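Leucine aminopeptidase 2 (Saccharomyces cerevisiae, PDB 2XQ0) preferentially cleaves di- and tripeptides as a zinc-dependent aminopeptidase of the M1 family and shows low epoxide hydrolase activity in vitro. Local coordinates at residues A[8-11]-A[12-16]; A[288-292]-A[293-297]. All blocks are in the same frame, centred on the assembly; numbering follows the deposited sequence.

Interaction 1: residues A[8-11]-A[12-16]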
ATOM      1  N   GLN A   8       9.830 -17.574  24.535  1.00 43.49           N
ATOM      2  CA  GLN A   8       9.689 -18.927  23.991  1.00 51.28           C
ATOM      3  C   GLN A   8       9.579 -19.007  22.454  1.00 46.30           C
ATOM      4  O   GLN A   8      10.051 -19.970  21.843  1.00 46.32           O
ATOM      5  CB  GLN A   8       8.477 -19.624  24.618  1.00 61.95           C
ATOM      6  CG  GLN A   8       8.747 -20.276  25.969  1.00 76.74           C
ATOM      7  CD  GLN A   8       7.481 -20.807  26.621  1.00 82.27           C
ATOM      8  OE1 GLN A   8       6.371 -20.538  26.156  1.00 81.81           O
ATOM      9  NE2 GLN A   8       7.642 -21.561  27.707  1.00 84.96           N
ATOM     10  N   ARG A   9       8.951 -18.013  21.840  1.00 43.07           N
ATOM     11  CA  ARG A   9       8.721 -18.025  20.393  1.00 38.66           C
ATOM     12  C   ARG A   9       9.889 -17.440  19.619  1.00 38.74           C
ATOM     13  O   ARG A   9      10.041 -17.671  18.422  1.00 41.65           O
ATOM     14  CB  ARG A   9       7.456 -17.245  20.048  1.00 42.20           C
ATOM     15  CG  ARG A   9       6.192 -17.869  20.580  1.00 43.02           C
ATOM     16  CD  ARG A   9       5.023 -17.553  19.673  1.00 44.17           C
ATOM     17  NE  ARG A   9       3.753 -17.778  20.353  1.00 48.49           N
ATOM     18  CZ  ARG A   9       2.699 -18.358  19.793  1.00 46.72           C
ATOM     19  NH1 ARG A   9       2.768 -18.779  18.533  1.00 47.59           N
ATOM     20  NH2 ARG A   9       1.581 -18.518  20.497  1.00 42.62           N
ATOM     21  N   ARG A  10      10.725 -16.696  20.320  1.00 37.60           N
ATOM     22  CA  ARG A  10      11.813 -15.974  19.691  1.00 41.93           C
ATOM     23  C   ARG A  10      12.890 -16.919  19.191  1.00 33.98           C
ATOM     24  O   ARG A  10      13.217 -17.888  19.856  1.00 32.83           O
ATOM     25  CB  ARG A  10      12.409 -15.006  20.706  1.00 52.97           C
ATOM     26  CG  ARG A  10      13.718 -14.432  20.271  1.00 61.26           C
ATOM     27  CD  ARG A  10      14.564 -14.132  21.465  1.00 59.60           C
ATOM     28  NE  ARG A  10      14.041 -13.014  22.231  1.00 55.25           N
ATOM     29  CZ  ARG A  10      14.238 -11.744  21.906  1.00 49.22           C
ATOM     30  NH1 ARG A  10      14.926 -11.430  20.818  1.00 48.90           N
ATOM     31  NH2 ARG A  10      13.741 -10.788  22.667  1.00 47.22           N
ATOM     32  N   PRO A  11      13.452 -16.643  18.013  1.00 36.82           N
ATOM     33  CA  PRO A  11      14.546 -17.488  17.534  1.00 26.91           C
ATOM     34  C   PRO A  11      15.827 -17.226  18.324  1.00 33.70           C
ATOM     35  O   PRO A  11      15.956 -16.188  18.981  1.00 33.06           O
ATOM     36  CB  PRO A  11      14.721 -17.032  16.078  1.00 33.08           C
ATOM     37  CG  PRO A  11      14.202 -15.646  16.057  1.00 37.27           C
ATOM     38  CD  PRO A  11      13.071 -15.614  17.032  1.00 31.59           C
ATOM     39  N   SER A  12      16.773 -18.155  18.250  1.00 34.92           N
ATOM     40  CA  SER A  12      18.012 -18.048  19.012  1.00 34.93           C
ATOM     41  C   SER A  12      18.821 -16.848  18.519  1.00 39.28           C
ATOM     42  O   SER A  12      19.659 -16.292  19.244  1.00 41.80           O
ATOM     43  CB  SER A  12      18.826 -19.327  18.854  1.00 32.98           C
ATOM     44  OG  SER A  12      19.007 -19.616  17.479  1.00 35.80           O
ATOM     45  N   ARG A  13      18.565 -16.456  17.278  1.00 36.43           N
ATOM     46  CA  ARG A  13      19.236 -15.303  16.690  1.00 36.87           C
ATOM     47  C   ARG A  13      18.281 -14.412  15.884  1.00 34.72           C
ATOM     48  O   ARG A  13      17.450 -14.900  15.114  1.00 37.63           O
ATOM     49  CB  ARG A  13      20.403 -15.773  15.828  1.00 39.49           C
ATOM     50  CG  ARG A  13      21.214 -14.663  15.233  1.00 48.95           C
ATOM     51  CD  ARG A  13      22.463 -15.220  14.584  1.00 50.40           C
ATOM     52  NE  ARG A  13      23.505 -15.452  15.571  1.00 45.24           N
ATOM     53  CZ  ARG A  13      24.777 -15.671  15.266  1.00 49.69           C
ATOM     54  NH1 ARG A  13      25.156 -15.695  13.993  1.00 52.03           N
ATOM     55  NH2 ARG A  13      25.666 -15.862  16.229  1.00 49.99           N
ATOM     56  N   SER A  14      18.397 -13.100  16.085  1.00 30.54           N
ATOM     57  CA  SER A  14      17.561 -12.119  15.398  1.00 28.67           C
ATOM     58  C   SER A  14      18.437 -11.302  14.443  1.00 31.29           C
ATOM     59  O   SER A  14      19.628 -11.173  14.676  1.00 35.00           O
ATOM     60  CB  SER A  14      16.885 -11.209  16.423  1.00 38.18           C
ATOM     61  OG  SER A  14      15.688 -11.776  16.934  1.00 33.84           O
ATOM     62  N   PRO A  15      17.859 -10.765  13.345  1.00 36.35           N
ATOM     63  CA  PRO A  15      16.473 -10.861  12.886  1.00 34.70           C
ATOM     64  C   PRO A  15      16.115 -12.258  12.407  1.00 29.44           C
ATOM     65  O   PRO A  15      16.947 -12.963  11.842  1.00 31.67           O
ATOM     66  CB  PRO A  15      16.428  -9.900  11.687  1.00 33.87           C
ATOM     67  CG  PRO A  15      17.611  -9.039  11.824  1.00 37.16           C
ATOM     68  CD  PRO A  15      18.650  -9.880  12.479  1.00 37.18           C
ATOM     69  N   GLU A  16      14.858 -12.625  12.612  1.00 24.92           N
ATOM     70  CA  GLU A  16      14.336 -13.923  12.240  1.00 26.97           C
ATOM     71  C   GLU A  16      14.514 -14.167  10.749  1.00 32.58           C
ATOM     72  O   GLU A  16      14.325 -13.260   9.928  1.00 32.35           O
ATOM     73  CB  GLU A  16      12.852 -13.972  12.587  1.00 29.88           C
ATOM     74  CG  GLU A  16      12.174 -15.278  12.249  1.00 38.56           C
ATOM     75  CD  GLU A  16      10.719 -15.273  12.668  1.00 43.81           C
ATOM     76  OE1 GLU A  16      10.408 -15.862  13.724  1.00 56.53           O
ATOM     77  OE2 GLU A  16       9.892 -14.679  11.948  1.00 37.00           O
TER
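The flat guanidinium of Arg10 is approached obliquely by Ser14, whose OG stands 4.0 Å from Arg10 NH1, a polar neighbour without a bond between them. The puckered ring of Pro11 is bordered by Arg13 and Glu16: Pro11 CG lies 3.5 Å from Arg13 O and 4.1 Å from Glu16 CB. The Pro11 and Glu16 side chains cross at about a right angle. Helix 4-9 has just ended, Arg10 being the first residue with non-helical backbone angles (phi/psi -70°/140°), and the loop toward strand 28-40 bends back on itself, bringing the CA atoms of Pro11 and Glu16 to 6.4 Å. Within this bend the peptide between Ser14 and Pro15 is cis, and no hydrogen bond joins 8-11 to 12-16; the polar ends are held by the surroundings instead. Arg10 NH2 forms a salt bridge with Asp433, and Asp427 OD2 accepts bonds from both Ser14 OG and Glu16 N. With CG anti to N and the chain extended beyond it, Glu16 carries its carboxylate to His319, where OE2 is hydrogen-bonded to NE2. Arg10 and Pro11 also touch Phe429 on helix 428-438.

Interaction 2: residues A[288-292]-A[293-297]. Unlike the reference sequence in segment 288-292: Leu289 (reference Ile).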
ATOM      1  N   LEU A 288      -6.611  10.034  -6.508  1.00 26.62           N
ATOM      2  CA  LEU A 288      -6.396  10.906  -5.365  1.00 22.85           C
ATOM      3  C   LEU A 288      -6.849  12.317  -5.717  1.00 29.53           C
ATOM      4  O   LEU A 288      -7.151  13.114  -4.832  1.00 36.32           O
ATOM      5  CB  LEU A 288      -4.921  10.945  -4.938  1.00 28.67           C
ATOM      6  CG  LEU A 288      -4.330   9.731  -4.214  1.00 30.36           C
ATOM      7  CD1 LEU A 288      -3.080  10.142  -3.443  1.00 34.81           C
ATOM      8  CD2 LEU A 288      -5.370   9.138  -3.274  1.00 28.67           C
ATOM      9  N   LEU A 289      -6.887  12.629  -7.008  1.00 26.86           N
ATOM     10  CA  LEU A 289      -7.284  13.956  -7.436  1.00 29.63           C
ATOM     11  C   LEU A 289      -8.795  14.112  -7.439  1.00 40.65           C
ATOM     12  O   LEU A 289      -9.493  13.525  -8.275  1.00 40.95           O
ATOM     13  CB  LEU A 289      -6.728  14.283  -8.817  1.00 43.51           C
ATOM     14  CG  LEU A 289      -5.363  14.955  -8.756  1.00 54.92           C
ATOM     15  CD1 LEU A 289      -4.323  13.989  -8.193  1.00 42.44           C
ATOM     16  CD2 LEU A 289      -4.981  15.454 -10.132  1.00 65.11           C
ATOM     17  N   ALA A 290      -9.288  14.933  -6.516  1.00 38.64           N
ATOM     18  CA  ALA A 290     -10.714  15.148  -6.359  1.00 36.59           C
ATOM     19  C   ALA A 290     -11.085  16.607  -6.633  1.00 42.01           C
ATOM     20  O   ALA A 290     -12.263  16.968  -6.651  1.00 41.70           O
ATOM     21  CB  ALA A 290     -11.145  14.738  -4.960  1.00 39.84           C
ATOM     22  N   HIS A 291     -10.071  17.441  -6.843  1.00 39.40           N
ATOM     23  CA  HIS A 291     -10.271  18.863  -7.143  1.00 47.88           C
ATOM     24  C   HIS A 291     -10.678  19.704  -5.936  1.00 46.92           C
ATOM     25  O   HIS A 291     -10.931  20.897  -6.073  1.00 51.80           O
ATOM     26  CB  HIS A 291     -11.261  19.067  -8.306  1.00 48.01           C
ATOM     27  CG  HIS A 291     -10.809  18.447  -9.594  1.00 57.71           C
ATOM     28  ND1 HIS A 291     -11.197  17.183  -9.989  1.00 64.35           N
ATOM     29  CD2 HIS A 291      -9.978  18.902 -10.559  1.00 58.85           C
ATOM     30  CE1 HIS A 291     -10.633  16.892 -11.148  1.00 58.37           C
ATOM     31  NE2 HIS A 291      -9.886  17.917 -11.516  1.00 60.21           N
ATOM     32  N   ASP A 292     -10.721  19.093  -4.758  1.00 50.08           N
ATOM     33  CA  ASP A 292     -11.030  19.836  -3.535  1.00 54.36           C
ATOM     34  C   ASP A 292     -10.042  19.545  -2.403  1.00 53.55           C
ATOM     35  O   ASP A 292     -10.090  20.185  -1.349  1.00 52.31           O
ATOM     36  CB  ASP A 292     -12.450  19.528  -3.069  1.00 57.52           C
ATOM     37  CG  ASP A 292     -12.649  18.063  -2.754  1.00 61.21           C
ATOM     38  OD1 ASP A 292     -11.659  17.304  -2.803  1.00 59.28           O
ATOM     39  OD2 ASP A 292     -13.795  17.668  -2.458  1.00 69.28           O
ATOM     40  N   ARG A 293      -9.161  18.572  -2.629  1.00 44.51           N
ATOM     41  CA  ARG A 293      -8.154  18.160  -1.649  1.00 40.91           C
ATOM     42  C   ARG A 293      -8.668  17.241  -0.541  1.00 44.66           C
ATOM     43  O   ARG A 293      -8.137  17.256   0.568  1.00 43.64           O
ATOM     44  CB  ARG A 293      -7.442  19.372  -1.051  1.00 39.85           C
ATOM     45  CG  ARG A 293      -6.639  20.130  -2.069  1.00 44.32           C
ATOM     46  CD  ARG A 293      -6.218  21.493  -1.578  1.00 41.34           C
ATOM     47  NE  ARG A 293      -5.409  22.178  -2.579  1.00 36.55           N
ATOM     48  CZ  ARG A 293      -5.114  23.472  -2.541  1.00 36.83           C
ATOM     49  NH1 ARG A 293      -5.583  24.232  -1.558  1.00 34.41           N
ATOM     50  NH2 ARG A 293      -4.362  24.010  -3.487  1.00 29.43           N
ATOM     51  N   SER A 294      -9.662  16.413  -0.858  1.00 49.90           N
ATOM     52  CA  SER A 294     -10.278  15.507   0.117  1.00 47.51           C
ATOM     53  C   SER A 294      -9.468  14.262   0.462  1.00 51.40           C
ATOM     54  O   SER A 294      -9.557  13.761   1.585  1.00 61.06           O
ATOM     55  CB  SER A 294     -11.644  15.043  -0.386  1.00 55.86           C
ATOM     56  OG  SER A 294     -12.445  16.134  -0.786  1.00 57.68           O
ATOM     57  N   ASN A 295      -8.691  13.759  -0.496  1.00 39.72           N
ATOM     58  CA  ASN A 295      -8.092  12.434  -0.381  1.00 41.61           C
ATOM     59  C   ASN A 295      -6.610  12.379  -0.037  1.00 43.88           C
ATOM     60  O   ASN A 295      -5.961  11.354  -0.252  1.00 52.52           O
ATOM     61  CB  ASN A 295      -8.288  11.666  -1.686  1.00 43.35           C
ATOM     62  CG  ASN A 295      -9.729  11.408  -1.984  1.00 51.36           C
ATOM     63  OD1 ASN A 295     -10.566  11.411  -1.075  1.00 53.51           O
ATOM     64  ND2 ASN A 295     -10.043  11.185  -3.261  1.00 48.16           N
ATOM     65  N   ILE A 296      -6.062  13.458   0.490  1.00 46.64           N
ATOM     66  CA  ILE A 296      -4.607  13.533   0.584  1.00 53.42           C
ATOM     67  C   ILE A 296      -3.956  12.728   1.725  1.00 48.73           C
ATOM     68  O   ILE A 296      -2.727  12.601   1.774  1.00 46.92           O
ATOM     69  CB  ILE A 296      -4.120  14.990   0.577  1.00 56.04           C
ATOM     70  CG1 ILE A 296      -4.933  15.825   1.557  1.00 51.29           C
ATOM     71  CG2 ILE A 296      -4.231  15.576  -0.831  1.00 47.70           C
ATOM     72  CD1 ILE A 296      -4.643  17.292   1.455  1.00 52.29           C
ATOM     73  N   ASP A 297      -4.765  12.145   2.608  1.00 27.58           N
ATOM     74  CA  ASP A 297      -4.213  11.403   3.720  1.00 37.46           C
ATOM     75  C   ASP A 297      -3.425  10.198   3.185  1.00 48.52           C
ATOM     76  O   ASP A 297      -2.473   9.730   3.815  1.00 54.74           O
ATOM     77  CB  ASP A 297      -5.328  10.996   4.669  1.00 60.55           C
ATOM     78  CG  ASP A 297      -6.270  12.154   4.974  1.00 79.62           C
ATOM     79  OD1 ASP A 297      -5.899  13.319   4.683  1.00 76.27           O
ATOM     80  OD2 ASP A 297      -7.383  11.902   5.492  1.00 89.67           O
TER
HETATM   81  O   HOH W   1      -7.763  15.022  -2.742  1.00 31.14           O
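Asp292 and Ser294 face each other across one intervening residue, and the carboxylate is presented to the backbone of the serine. Asp292 OD1 accepts Ser294 N at 2.9 Å with an N-H...O angle of 135°; the donor lies above the carboxylate plane, 46° out of it. A side-chain oxygen bonded to the amide two residues on defines an Asx turn, and the first torsion of Asp292 (chi1 61°) folds CG over its own backbone to reach it. Ser294 OG is modelled near the same oxygen, but it is placed too close to the carboxylate, so that second bond is doubtful. At the base of the loop, Leu288 and Asn295 cross obliquely, with Leu288 CD2 3.8 Å from Asn295 O. A water joins their backbones, donating to Leu288 O at 2.9 Å and accepting from Asn295 N at 2.7 Å. The loop connects strand 282-284 to helix 297-311, which in this M1 peptidase carries the HExxH zinc motif, with His301 and His305 as metal ligands; the Leu288 side chain comes to about 7 Å from that of Glu302, the proton acceptor. Between turn and base, Ala290 CB is directed toward 293-297 and lies 4.1 Å from Asn295 ND2, which makes a weak hydrogen bond to Thr287 O; Asn295 OD1 is hydrogen-bonded to Asn556 ND2. Arg293 CB is directed away from 288-292, though it touches Asp292; the side chain makes a cation-pi contact with Trp237 and bonds its carbonyl through NH2. Glu238 gathers the backbone amides of Ala290, His291 and Arg293 on its carboxylate.

In the fold
Interactions 1 and 2 lie on opposite sides of the chain's centre, their own centres 43 Å apart, and they involve different elements: the loop after helix 4-9, and the loop between strand 282-284 and helix 297-311. Interaction 1 is a surface contact, about 28 Å from the chain centre; none of its touching residues is buried. Interaction 2, about 17 Å from the centre, is partly buried, with three buried residues, and leads into the zinc-binding helix. Across 8-16 there is only van der Waals and unbonded polar proximity, with Arg9, Arg10 and Glu16 paired to other parts of the chain, whereas 288-297 has an internal side-chain-to-backbone hydrogen bond and a bridging water.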